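Local coordinates for 5-formyltetrahydrofolate cyclo-ligase family protein (PDB 2JCB) that probably catalyses the ATP-dependent conversion of 5-formyltetrahydrofolate to 5,10-methenyltetrahydrofolate, a step of folate metabolism, and binds ADP and magnesium, at residues E11-L16 with E142-G147; K18-H23 with Q170-I175; V82-N87 with G149-Y154. All blocks are in the same frame, centred on the assembly; numbering follows the deposited sequence.

Contacts 1 and 2 follow one another along helix 6-26, their centres about 8 Å apart, whereas contact 3 lies farther off, its centre about 17 Å from that of contact 1 and about 22 Å from that of contact 2. Contacts 1 and 3 share the ADP, the phosphate ion and a water bound to magnesium: the turn between strand 143-144 and helix 150-154 and the first turn of that helix bind the ADP beta-phosphate and the phosphate ion through backbone N-H groups. Contact 2 stays clear of the ligand, with the side chain of Ile20 about 11 Å from ADP, but it touches contact 1 directly, Ile144 CG1 lying 3.5 Å from Ile175 CG2.

Contact 1 (E11-L16 with E142-G147); sequences EEKLRL and ERIGYG. With ADP (adenosine-5'-diphosphate), chain C; PO4 (phosphate ion), chain D.
Helix 6-26 passes the short strand 143-144 with the CA atoms of Lys13 and Ile144 7.2 Å apart, and no hydrogen bond joins the two segments; the strand then runs into the glycine-rich phosphate-binding loop of the cyclo-ligase fold. Direct contact is apolar. Ile144 holds CG1 anti to its carbonyl carbon (chi1 -66°) and extends CD1 to the helix, where it lies 4.0 Å from Leu16 CB and equally near Leu16 CD1, the two side chains crossing at about a right angle. The all-hydrocarbon leucine and isoleucine suit this buried seam, because neither brings a polar atom that would need a partner. The methylene CG of Lys13 lies beside the same methyl, while the rest of its chain, extended beyond CG, carries the amine to the nucleotide. There Lys13 NZ donates to ADP O1A at 2.8 Å and to a magnesium-bound water, and it also forms salt bridges with Asp181 and Glu178, four partners that fix the position of the amine. From the loop, Gly145 N donates to ADP O2B at 2.7 Å and Gly147 N to ADP O1B, two backbone bonds on the beta-phosphate. Glycine suits both places: a CB on Gly145 would run into the phosphate ion, and at the backbone angles of Gly147 one would be jammed against the preceding carbonyl O. The separate phosphate ion, probably from the crystallisation liquor, takes a bond from Tyr146 N to O2. It lies at the edge of the Arg143 guanidinium, close to its plane, and NH1 donates to PO4 O1 at 3.0 Å and 159°.

Contact 2 (K18-H23 with Q170-I175); sequences KQIIEH and QMVEHI
Ile20 sets CG1 anti to its carbonyl carbon (chi1 -65°), which leaves CG2 anti to the backbone N and facing Gln170, while the second torsion (chi2 -63°) bends CD1 toward Val172; its two branches are thus split between two neighbours. The contact is a helix-on-loop packing in the Rossmann-like fold of the family: helix 6-26 lies against the connection between strands 161-165 and 186-189 of the central sheet. The nearest backbones are those of Ile20 and Gln170, with their CA atoms 6.4 Å apart. Methyl CG2 of Ile20 rests on the aliphatic part of Gln170, 3.9 Å from its CG, and the two side chains meet at a slant. The other branch ends in CD1, which meets Val172 CG1 at 4.3 Å, a looser apolar touch. A beta-branched isoleucine suits this position because one residue can offer a methyl to each of two neighbours, and the compact valine turns its CB toward the helix to receive one of them.

Glutamine serves a double purpose here. Its CG lies against Ile20, while its chain, extended beyond CG, carries the amide away from the helix to backbone partners. Both ends of this buried amide are satisfied, and its rotation is fixed, by two bonds: OE1 accepts from Tyr167 N, and Gln170 NE2 donates to Val135 O.

Contact 3 (V82-N87 with G149-Y154); sequences VVPKCN and GYYDRY. With MG (magnesium ion), chain E; ADP (adenosine-5'-diphosphate), chain C; PO4 (phosphate ion), chain D.
Cys86 CB, on strand 80-87 of the Rossmann-like central sheet, lies 3.5 Å from both CE1 and CZ of Tyr150, the first residue of helix 150-154. One bond further on, with SG anti to the carbonyl carbon (chi1 -62°), the sulfur sits over the face of that ring, 3.9 Å from its centroid and only 11° off the normal. This is a sulfur-aromatic contact, and a short, polarisable cysteine suits it, its sulfur sitting directly over the ring centre. The strand and helix axes pass 11.2 Å apart at 99°. Two residues earlier on the strand, Pro84 CG reaches Tyr151 OH at 4.0 Å, the side chains crossing at about a right angle.

The helix start also binds the ligands. Gly149, at the N-cap, has the positive phi that favours glycine, and Tyr150 N and Tyr151 N donate to the phosphate ion, a site where the helix dipole would probably help hold an anion. Arg153 lays its guanidinium over the adenine, with ADP C4 3.4 Å above its plane. Alongside ADP O1A and O3B, two waters and Asp181, Asp152 OD2 binds magnesium at 1.9 Å.

Contact 1 (E11-L16 with E142-G147)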
loop_
_atom_site.group_PDB
_atom_site.type_symbol
_atom_site.label_atom_id
_atom_site.label_comp_id
_atom_site.label_asym_id
_atom_site.label_seq_id
_atom_site.Cartn_x
_atom_site.Cartn_y
_atom_site.Cartn_z
ATOM N N GLU A 11 -5.945 5.431 -21.041
ATOM C CA GLU A 11 -4.867 4.735 -21.739
ATOM C C GLU A 11 -3.492 5.042 -21.153
ATOM O O GLU A 11 -2.690 4.134 -20.970
ATOM C CB GLU A 11 -4.937 4.945 -23.256
ATOM C CG GLU A 11 -5.773 3.843 -23.935
ATOM C CD GLU A 11 -6.460 4.264 -25.229
ATOM O OE1 GLU A 11 -5.869 5.022 -26.045
ATOM O OE2 GLU A 11 -7.612 3.810 -25.456
ATOM N N GLU A 12 -3.243 6.297 -20.792
ATOM C CA GLU A 12 -2.012 6.650 -20.063
ATOM C C GLU A 12 -1.835 5.931 -18.709
ATOM O O GLU A 12 -0.728 5.526 -18.379
ATOM C CB GLU A 12 -1.910 8.171 -19.924
ATOM C CG GLU A 12 -0.638 8.726 -19.231
ATOM C CD GLU A 12 -0.501 10.239 -19.449
ATOM O OE1 GLU A 12 -1.152 10.775 -20.390
ATOM O OE2 GLU A 12 0.252 10.902 -18.708
ATOM N N LYS A 13 -2.922 5.773 -17.956
ATOM C CA LYS A 13 -2.919 5.024 -16.701
ATOM C C LYS A 13 -2.583 3.550 -16.894
ATOM O O LYS A 13 -1.795 2.989 -16.131
ATOM C CB LYS A 13 -4.279 5.160 -16.027
ATOM C CG LYS A 13 -4.360 6.269 -14.976
ATOM C CD LYS A 13 -5.644 6.126 -14.115
ATOM C CE LYS A 13 -5.936 7.418 -13.362
ATOM N NZ LYS A 13 -6.870 7.234 -12.238
ATOM N N LEU A 14 -3.202 2.924 -17.902
ATOM C CA LEU A 14 -2.939 1.515 -18.203
ATOM C C LEU A 14 -1.506 1.351 -18.667
ATOM O O LEU A 14 -0.828 0.458 -18.217
ATOM C CB LEU A 14 -3.846 1.016 -19.332
ATOM C CG LEU A 14 -5.332 0.811 -19.074
ATOM C CD1 LEU A 14 -5.924 0.012 -20.249
ATOM C CD2 LEU A 14 -5.560 0.156 -17.699
ATOM N N ARG A 15 -1.089 2.197 -19.600
ATOM C CA ARG A 15 0.300 2.273 -20.071
ATOM C C ARG A 15 1.323 2.410 -18.937
ATOM O O ARG A 15 2.352 1.713 -18.920
ATOM C CB ARG A 15 0.440 3.438 -21.072
ATOM C CG ARG A 15 1.683 3.448 -21.975
ATOM C CD ARG A 15 1.971 4.870 -22.568
ATOM N NE ARG A 15 2.408 5.748 -21.465
ATOM C CZ ARG A 15 3.673 6.072 -21.181
ATOM N NH1 ARG A 15 4.677 5.633 -21.940
ATOM N NH2 ARG A 15 3.933 6.853 -20.129
ATOM N N LEU A 16 1.063 3.296 -17.980
ATOM C CA LEU A 16 2.023 3.499 -16.914
ATOM C C LEU A 16 1.972 2.312 -15.948
ATOM O O LEU A 16 3.016 1.820 -15.525
ATOM C CB LEU A 16 1.790 4.815 -16.163
ATOM C CG LEU A 16 2.452 6.049 -16.768
ATOM C CD1 LEU A 16 1.854 7.316 -16.151
ATOM C CD2 LEU A 16 3.990 5.986 -16.582
ATOM N N GLU A 142 0.761 11.805 -5.598
ATOM C CA GLU A 142 -0.253 11.253 -6.532
ATOM C C GLU A 142 0.082 9.805 -6.754
ATOM O O GLU A 142 1.215 9.380 -6.545
ATOM C CB GLU A 142 -0.292 12.011 -7.849
ATOM C CG GLU A 142 -0.621 13.478 -7.578
ATOM C CD GLU A 142 -0.093 14.416 -8.629
ATOM O OE1 GLU A 142 1.008 14.171 -9.156
ATOM O OE2 GLU A 142 -0.768 15.425 -8.924
ATOM N N ARG A 143 -0.939 9.037 -7.094
ATOM C CA ARG A 143 -0.863 7.584 -6.988
ATOM C C ARG A 143 -1.688 6.887 -8.072
ATOM O O ARG A 143 -2.824 7.277 -8.366
ATOM C CB ARG A 143 -1.263 7.117 -5.582
ATOM C CG ARG A 143 -1.442 5.643 -5.495
ATOM C CD ARG A 143 -1.860 5.227 -4.079
ATOM N NE ARG A 143 -2.285 3.854 -4.142
ATOM C CZ ARG A 143 -3.497 3.412 -4.497
ATOM N NH1 ARG A 143 -3.680 2.096 -4.559
ATOM N NH2 ARG A 143 -4.481 4.235 -4.840
ATOM N N ILE A 144 -1.045 5.957 -8.761
ATOM C CA ILE A 144 -1.744 4.956 -9.577
ATOM C C ILE A 144 -1.647 3.610 -8.843
ATOM O O ILE A 144 -0.548 3.194 -8.448
ATOM C CB ILE A 144 -1.102 4.794 -10.992
ATOM C CG1 ILE A 144 -1.254 6.057 -11.836
ATOM C CG2 ILE A 144 -1.822 3.642 -11.755
ATOM C CD1 ILE A 144 -0.406 6.050 -13.074
ATOM N N GLY A 145 -2.795 2.953 -8.664
ATOM C CA GLY A 145 -2.817 1.616 -8.072
ATOM C C GLY A 145 -3.003 0.578 -9.183
ATOM O O GLY A 145 -2.546 0.757 -10.320
ATOM N N TYR A 146 -3.730 -0.487 -8.845
ATOM C CA TYR A 146 -3.886 -1.668 -9.721
ATOM C C TYR A 146 -5.104 -1.669 -10.591
ATOM O O TYR A 146 -5.256 -2.533 -11.465
ATOM C CB TYR A 146 -3.847 -2.961 -8.855
ATOM C CG TYR A 146 -2.472 -3.194 -8.354
ATOM C CD1 TYR A 146 -1.497 -3.773 -9.166
ATOM C CD2 TYR A 146 -2.116 -2.746 -7.100
ATOM C CE1 TYR A 146 -0.206 -3.936 -8.696
ATOM C CE2 TYR A 146 -0.832 -2.889 -6.627
ATOM C CZ TYR A 146 0.107 -3.482 -7.427
ATOM O OH TYR A 146 1.376 -3.603 -6.898
ATOM N N GLY A 147 -5.963 -0.667 -10.413
ATOM C CA GLY A 147 -7.102 -0.491 -11.269
ATOM C C GLY A 147 -8.466 -0.629 -10.625
ATOM O O GLY A 147 -9.474 -0.281 -11.258
HETATM P PB ADP C . -6.420 2.987 -9.290
HETATM O O1B ADP C . -6.516 1.630 -8.598
HETATM O O2B ADP C . -5.145 3.121 -10.037
HETATM O O3B ADP C . -6.757 4.043 -8.258
HETATM P PA ADP C . -8.521 4.185 -10.932
HETATM O O1A ADP C . -8.094 5.528 -10.401
HETATM O O2A ADP C . -8.661 4.081 -12.367
HETATM O O3A ADP C . -7.581 2.976 -10.394
HETATM O "O5'" ADP C . -9.991 3.878 -10.334
HETATM C "C5'" ADP C . -10.650 2.719 -10.887
HETATM C "C4'" ADP C . -12.146 2.912 -10.936
HETATM O "O4'" ADP C . -12.581 3.270 -9.635
HETATM C "C3'" ADP C . -12.485 4.060 -11.881
HETATM O "O3'" ADP C . -13.380 3.548 -12.848
HETATM C "C2'" ADP C . -13.126 5.109 -10.996
HETATM O "O2'" ADP C . -14.314 5.597 -11.549
HETATM C "C1'" ADP C . -13.478 4.376 -9.714
HETATM N N9 ADP C . -13.413 5.219 -8.492
HETATM C C8 ADP C . -12.291 5.610 -7.859
HETATM N N7 ADP C . -12.598 6.332 -6.755
HETATM C C5 ADP C . -13.925 6.425 -6.657
HETATM C C6 ADP C . -14.885 7.035 -5.698
HETATM N N6 ADP C . -14.456 7.726 -4.623
HETATM N N1 ADP C . -16.188 6.841 -5.911
HETATM C C2 ADP C . -16.641 6.165 -6.986
HETATM N N3 ADP C . -15.825 5.569 -7.879
HETATM C C4 ADP C . -14.473 5.645 -7.774
HETATM P P PO4 D . -6.249 0.021 -5.421
HETATM O O1 PO4 D . -6.520 1.132 -4.628
HETATM O O2 PO4 D . -5.538 0.293 -6.719
HETATM O O3 PO4 D . -5.348 -0.985 -4.646
HETATM O O4 PO4 D . -7.522 -0.681 -5.880
HETATM O O HOH W 1 -5.253 5.940 -10.254
#

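Contact 2 (K18-H23 with Q170-I175)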
loop_
_atom_site.group_PDB
_atom_site.type_symbol
_atom_site.label_atom_id
_atom_site.label_comp_id
_atom_site.label_asym_id
_atom_site.label_seq_id
_atom_site.Cartn_x
_atom_site.Cartn_y
_atom_site.Cartn_z
ATOM N N LYS A 18 1.029 -0.824 -16.633
ATOM C CA LYS A 18 1.717 -1.901 -17.380
ATOM C C LYS A 18 3.261 -1.795 -17.306
ATOM O O LYS A 18 3.943 -2.749 -16.901
ATOM C CB LYS A 18 1.219 -1.923 -18.839
ATOM C CG LYS A 18 1.580 -3.147 -19.709
ATOM C CD LYS A 18 1.105 -2.983 -21.175
ATOM C CE LYS A 18 1.648 -4.085 -22.118
ATOM N NZ LYS A 18 1.814 -3.651 -23.553
ATOM N N GLN A 19 3.784 -0.625 -17.659
ATOM C CA GLN A 19 5.239 -0.386 -17.699
ATOM C C GLN A 19 5.949 -0.590 -16.363
ATOM O O GLN A 19 7.015 -1.210 -16.307
ATOM C CB GLN A 19 5.535 0.989 -18.350
ATOM C CG GLN A 19 6.881 1.654 -17.992
ATOM C CD GLN A 19 6.932 3.127 -18.410
ATOM O OE1 GLN A 19 6.970 4.042 -17.577
ATOM N NE2 GLN A 19 6.918 3.350 -19.702
ATOM N N ILE A 20 5.372 -0.070 -15.269
ATOM C CA ILE A 20 5.971 -0.185 -13.956
ATOM C C ILE A 20 5.876 -1.613 -13.408
ATOM O O ILE A 20 6.828 -2.100 -12.832
ATOM C CB ILE A 20 5.375 0.840 -12.947
ATOM C CG1 ILE A 20 5.687 2.281 -13.325
ATOM C CG2 ILE A 20 5.987 0.649 -11.627
ATOM C CD1 ILE A 20 7.164 2.556 -13.303
ATOM N N ILE A 21 4.746 -2.274 -13.621
ATOM C CA ILE A 21 4.559 -3.692 -13.255
ATOM C C ILE A 21 5.565 -4.613 -13.947
ATOM O O ILE A 21 6.136 -5.495 -13.337
ATOM C CB ILE A 21 3.059 -4.141 -13.434
ATOM C CG1 ILE A 21 2.219 -3.456 -12.344
ATOM C CG2 ILE A 21 2.918 -5.725 -13.350
ATOM C CD1 ILE A 21 0.693 -3.668 -12.409
ATOM N N GLU A 22 5.805 -4.355 -15.220
ATOM C CA GLU A 22 6.789 -5.074 -16.048
ATOM C C GLU A 22 8.179 -4.872 -15.465
ATOM O O GLU A 22 8.950 -5.821 -15.338
ATOM C CB GLU A 22 6.753 -4.564 -17.479
ATOM C CG GLU A 22 7.715 -5.236 -18.421
ATOM C CD GLU A 22 7.392 -4.925 -19.876
ATOM O OE1 GLU A 22 6.736 -3.881 -20.124
ATOM O OE2 GLU A 22 7.786 -5.712 -20.769
ATOM N N HIS A 23 8.479 -3.634 -15.085
ATOM C CA HIS A 23 9.753 -3.313 -14.483
ATOM C C HIS A 23 9.874 -4.064 -13.142
ATOM O O HIS A 23 10.900 -4.664 -12.868
ATOM C CB HIS A 23 9.890 -1.797 -14.312
ATOM C CG HIS A 23 11.270 -1.345 -13.942
ATOM N ND1 HIS A 23 12.046 -1.997 -13.004
ATOM C CD2 HIS A 23 12.010 -0.297 -14.378
ATOM C CE1 HIS A 23 13.212 -1.385 -12.897
ATOM N NE2 HIS A 23 13.213 -0.343 -13.710
ATOM N N GLN A 170 9.435 3.330 -9.178
ATOM C CA GLN A 170 7.991 3.532 -9.179
ATOM C C GLN A 170 7.633 4.990 -9.147
ATOM O O GLN A 170 6.475 5.345 -9.377
ATOM C CB GLN A 170 7.385 2.849 -7.955
ATOM C CG GLN A 170 7.371 1.334 -8.025
ATOM C CD GLN A 170 6.817 0.720 -6.737
ATOM O OE1 GLN A 170 7.540 0.232 -5.890
ATOM N NE2 GLN A 170 5.478 0.697 -6.642
ATOM N N MET A 171 8.627 5.844 -8.889
ATOM C CA MET A 171 8.425 7.305 -8.995
ATOM C C MET A 171 8.413 7.788 -10.431
ATOM O O MET A 171 9.319 7.477 -11.247
ATOM C CB MET A 171 9.492 8.052 -8.172
ATOM C CG MET A 171 9.562 7.653 -6.711
ATOM S SD MET A 171 8.008 7.885 -5.812
ATOM C CE MET A 171 7.469 9.544 -6.271
ATOM N N VAL A 172 7.368 8.536 -10.784
ATOM C CA VAL A 172 7.271 9.060 -12.157
ATOM C C VAL A 172 7.019 10.560 -12.188
ATOM O O VAL A 172 6.598 11.157 -11.219
ATOM C CB VAL A 172 6.233 8.307 -13.064
ATOM C CG1 VAL A 172 6.498 6.790 -13.097
ATOM C CG2 VAL A 172 4.811 8.610 -12.627
ATOM N N GLU A 173 7.277 11.169 -13.339
ATOM C CA GLU A 173 7.200 12.606 -13.438
ATOM C C GLU A 173 5.770 13.126 -13.393
ATOM O O GLU A 173 5.488 14.177 -12.806
ATOM C CB GLU A 173 7.871 13.030 -14.728
ATOM C CG GLU A 173 9.381 13.052 -14.625
ATOM C CD GLU A 173 9.849 14.139 -13.690
ATOM O OE1 GLU A 173 9.465 15.308 -13.926
ATOM O OE2 GLU A 173 10.562 13.818 -12.708
ATOM N N HIS A 174 4.862 12.363 -13.985
ATOM C CA HIS A 174 3.484 12.802 -14.172
ATOM C C HIS A 174 2.542 11.602 -14.153
ATOM O O HIS A 174 2.841 10.550 -14.736
ATOM C CB HIS A 174 3.370 13.597 -15.500
ATOM C CG HIS A 174 1.969 13.888 -15.931
ATOM N ND1 HIS A 174 1.198 12.980 -16.630
ATOM C CD2 HIS A 174 1.208 15.001 -15.798
ATOM C CE1 HIS A 174 0.019 13.518 -16.899
ATOM N NE2 HIS A 174 -0.000 14.745 -16.409
ATOM N N ILE A 175 1.422 11.776 -13.458
ATOM C CA ILE A 175 0.313 10.842 -13.450
ATOM C C ILE A 175 -0.916 11.646 -13.825
ATOM O O ILE A 175 -1.070 12.781 -13.355
ATOM C CB ILE A 175 0.155 10.208 -12.028
ATOM C CG1 ILE A 175 1.283 9.220 -11.746
ATOM C CG2 ILE A 175 -1.219 9.525 -11.874
ATOM C CD1 ILE A 175 1.142 8.582 -10.375
#

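Contact 3 (V82-N87 with G149-Y154)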
loop_
_atom_site.group_PDB
_atom_site.type_symbol
_atom_site.label_atom_id
_atom_site.label_comp_id
_atom_site.label_asym_id
_atom_site.label_seq_id
_atom_site.Cartn_x
_atom_site.Cartn_y
_atom_site.Cartn_z
ATOM N N VAL A 82 -3.797 -4.480 11.124
ATOM C CA VAL A 82 -5.052 -4.694 10.334
ATOM C C VAL A 82 -4.762 -4.780 8.834
ATOM O O VAL A 82 -4.014 -3.969 8.272
ATOM C CB VAL A 82 -6.217 -3.706 10.680
ATOM C CG1 VAL A 82 -6.534 -3.756 12.157
ATOM C CG2 VAL A 82 -5.897 -2.285 10.245
ATOM N N VAL A 83 -5.409 -5.747 8.170
ATOM C CA VAL A 83 -5.213 -5.991 6.728
ATOM C C VAL A 83 -6.603 -6.042 6.037
ATOM O O VAL A 83 -7.596 -6.404 6.695
ATOM C CB VAL A 83 -4.480 -7.339 6.537
ATOM C CG1 VAL A 83 -3.034 -7.222 7.064
ATOM C CG2 VAL A 83 -5.183 -8.470 7.367
ATOM N N PRO A 84 -6.669 -5.642 4.758
ATOM C CA PRO A 84 -8.003 -5.508 4.163
ATOM C C PRO A 84 -8.585 -6.787 3.570
ATOM O O PRO A 84 -7.882 -7.590 2.971
ATOM C CB PRO A 84 -7.784 -4.486 3.041
ATOM C CG PRO A 84 -6.358 -4.687 2.632
ATOM C CD PRO A 84 -5.602 -5.204 3.821
ATOM N N LYS A 85 -9.899 -6.906 3.713
ATOM C CA LYS A 85 -10.704 -7.817 2.913
ATOM C C LYS A 85 -11.520 -6.952 1.941
ATOM O O LYS A 85 -12.334 -6.116 2.358
ATOM C CB LYS A 85 -11.615 -8.689 3.791
ATOM C CG LYS A 85 -12.476 -9.663 2.953
ATOM C CD LYS A 85 -13.071 -10.803 3.768
ATOM C CE LYS A 85 -13.911 -11.770 2.875
ATOM N NZ LYS A 85 -13.123 -12.537 1.820
ATOM N N CYS A 86 -11.340 -7.195 0.651
ATOM C CA CYS A 86 -12.016 -6.406 -0.363
ATOM C C CYS A 86 -13.354 -6.999 -0.723
ATOM O O CYS A 86 -13.504 -8.220 -0.863
ATOM C CB CYS A 86 -11.150 -6.266 -1.618
ATOM S SG CYS A 86 -9.612 -5.424 -1.336
ATOM N N ASN A 87 -14.345 -6.133 -0.820
ATOM C CA ASN A 87 -15.623 -6.537 -1.369
ATOM C C ASN A 87 -15.676 -6.016 -2.814
ATOM O O ASN A 87 -15.748 -4.810 -3.066
ATOM C CB ASN A 87 -16.771 -6.027 -0.488
ATOM C CG ASN A 87 -18.147 -6.424 -1.016
ATOM O OD1 ASN A 87 -18.328 -6.670 -2.210
ATOM N ND2 ASN A 87 -19.136 -6.450 -0.128
ATOM N N GLY A 149 -9.522 0.891 -7.751
ATOM C CA GLY A 149 -9.939 2.124 -7.121
ATOM C C GLY A 149 -10.346 1.917 -5.677
ATOM O O GLY A 149 -11.103 2.696 -5.129
ATOM N N TYR A 150 -9.864 0.851 -5.064
ATOM C CA TYR A 150 -10.180 0.602 -3.650
ATOM C C TYR A 150 -9.691 1.691 -2.678
ATOM O O TYR A 150 -10.451 2.166 -1.821
ATOM C CB TYR A 150 -9.600 -0.740 -3.164
ATOM C CG TYR A 150 -10.405 -1.932 -3.620
ATOM C CD1 TYR A 150 -11.563 -2.324 -2.939
ATOM C CD2 TYR A 150 -9.965 -2.694 -4.703
ATOM C CE1 TYR A 150 -12.261 -3.448 -3.309
ATOM C CE2 TYR A 150 -10.687 -3.810 -5.122
ATOM C CZ TYR A 150 -11.826 -4.188 -4.402
ATOM O OH TYR A 150 -12.544 -5.282 -4.798
ATOM N N TYR A 151 -8.429 2.062 -2.796
ATOM C CA TYR A 151 -7.896 3.084 -1.889
ATOM C C TYR A 151 -8.448 4.463 -2.183
ATOM O O TYR A 151 -8.691 5.224 -1.252
ATOM C CB TYR A 151 -6.365 3.064 -1.793
ATOM C CG TYR A 151 -5.897 1.939 -0.872
ATOM C CD1 TYR A 151 -5.817 0.618 -1.329
ATOM C CD2 TYR A 151 -5.660 2.175 0.494
ATOM C CE1 TYR A 151 -5.429 -0.430 -0.432
ATOM C CE2 TYR A 151 -5.263 1.149 1.391
ATOM C CZ TYR A 151 -5.160 -0.149 0.895
ATOM O OH TYR A 151 -4.790 -1.148 1.716
ATOM N N ASP A 152 -8.705 4.767 -3.472
ATOM C CA ASP A 152 -9.315 6.027 -3.814
ATOM C C ASP A 152 -10.642 6.197 -3.047
ATOM O O ASP A 152 -10.912 7.276 -2.545
ATOM C CB ASP A 152 -9.539 6.120 -5.324
ATOM C CG ASP A 152 -8.267 6.493 -6.078
ATOM O OD1 ASP A 152 -7.301 7.022 -5.459
ATOM O OD2 ASP A 152 -8.202 6.264 -7.298
ATOM N N ARG A 153 -11.432 5.108 -2.929
ATOM C CA ARG A 153 -12.723 5.161 -2.266
ATOM C C ARG A 153 -12.534 5.216 -0.756
ATOM O O ARG A 153 -13.192 5.977 -0.057
ATOM C CB ARG A 153 -13.564 3.948 -2.662
ATOM C CG ARG A 153 -14.005 3.964 -4.104
ATOM C CD ARG A 153 -14.806 2.707 -4.377
ATOM N NE ARG A 153 -15.509 2.678 -5.653
ATOM C CZ ARG A 153 -14.913 2.411 -6.810
ATOM N NH1 ARG A 153 -15.640 2.331 -7.914
ATOM N NH2 ARG A 153 -13.588 2.212 -6.842
ATOM N N TYR A 154 -11.654 4.361 -0.261
ATOM C CA TYR A 154 -11.397 4.243 1.175
ATOM C C TYR A 154 -10.821 5.535 1.766
ATOM O O TYR A 154 -11.248 5.974 2.823
ATOM C CB TYR A 154 -10.411 3.112 1.435
ATOM C CG TYR A 154 -10.096 2.943 2.886
ATOM C CD1 TYR A 154 -10.972 2.253 3.723
ATOM C CD2 TYR A 154 -8.927 3.461 3.439
ATOM C CE1 TYR A 154 -10.716 2.088 5.042
ATOM C CE2 TYR A 154 -8.654 3.312 4.806
ATOM C CZ TYR A 154 -9.556 2.616 5.595
ATOM O OH TYR A 154 -9.318 2.407 6.924
HETATM MG MG MG E . -6.955 6.108 -8.751
HETATM P PB ADP C . -6.420 2.987 -9.290
HETATM O O1B ADP C . -6.516 1.630 -8.598
HETATM O O2B ADP C . -5.145 3.121 -10.037
HETATM O O3B ADP C . -6.757 4.043 -8.258
HETATM P PA ADP C . -8.521 4.185 -10.932
HETATM O O1A ADP C . -8.094 5.528 -10.401
HETATM O O2A ADP C . -8.661 4.081 -12.367
HETATM O O3A ADP C . -7.581 2.976 -10.394
HETATM O "O5'" ADP C . -9.991 3.878 -10.334
HETATM C "C5'" ADP C . -10.650 2.719 -10.887
HETATM C "C4'" ADP C . -12.146 2.912 -10.936
HETATM O "O4'" ADP C . -12.581 3.270 -9.635
HETATM C "C3'" ADP C . -12.485 4.060 -11.881
HETATM O "O3'" ADP C . -13.380 3.548 -12.848
HETATM C "C2'" ADP C . -13.126 5.109 -10.996
HETATM O "O2'" ADP C . -14.314 5.597 -11.549
HETATM C "C1'" ADP C . -13.478 4.376 -9.714
HETATM N N9 ADP C . -13.413 5.219 -8.492
HETATM C C8 ADP C . -12.291 5.610 -7.859
HETATM N N7 ADP C . -12.598 6.332 -6.755
HETATM C C5 ADP C . -13.925 6.425 -6.657
HETATM C C6 ADP C . -14.885 7.035 -5.698
HETATM N N6 ADP C . -14.456 7.726 -4.623
HETATM N N1 ADP C . -16.188 6.841 -5.911
HETATM C C2 ADP C . -16.641 6.165 -6.986
HETATM N N3 ADP C . -15.825 5.569 -7.879
HETATM C C4 ADP C . -14.473 5.645 -7.774
HETATM P P PO4 D . -6.249 0.021 -5.421
HETATM O O1 PO4 D . -6.520 1.132 -4.628
HETATM O O2 PO4 D . -5.538 0.293 -6.719
HETATM O O3 PO4 D . -5.348 -0.985 -4.646
HETATM O O4 PO4 D . -7.522 -0.681 -5.880
HETATM O O HOH W 2 -5.455 6.751 -7.401
HETATM O O HOH W 1 -5.253 5.940 -10.254
#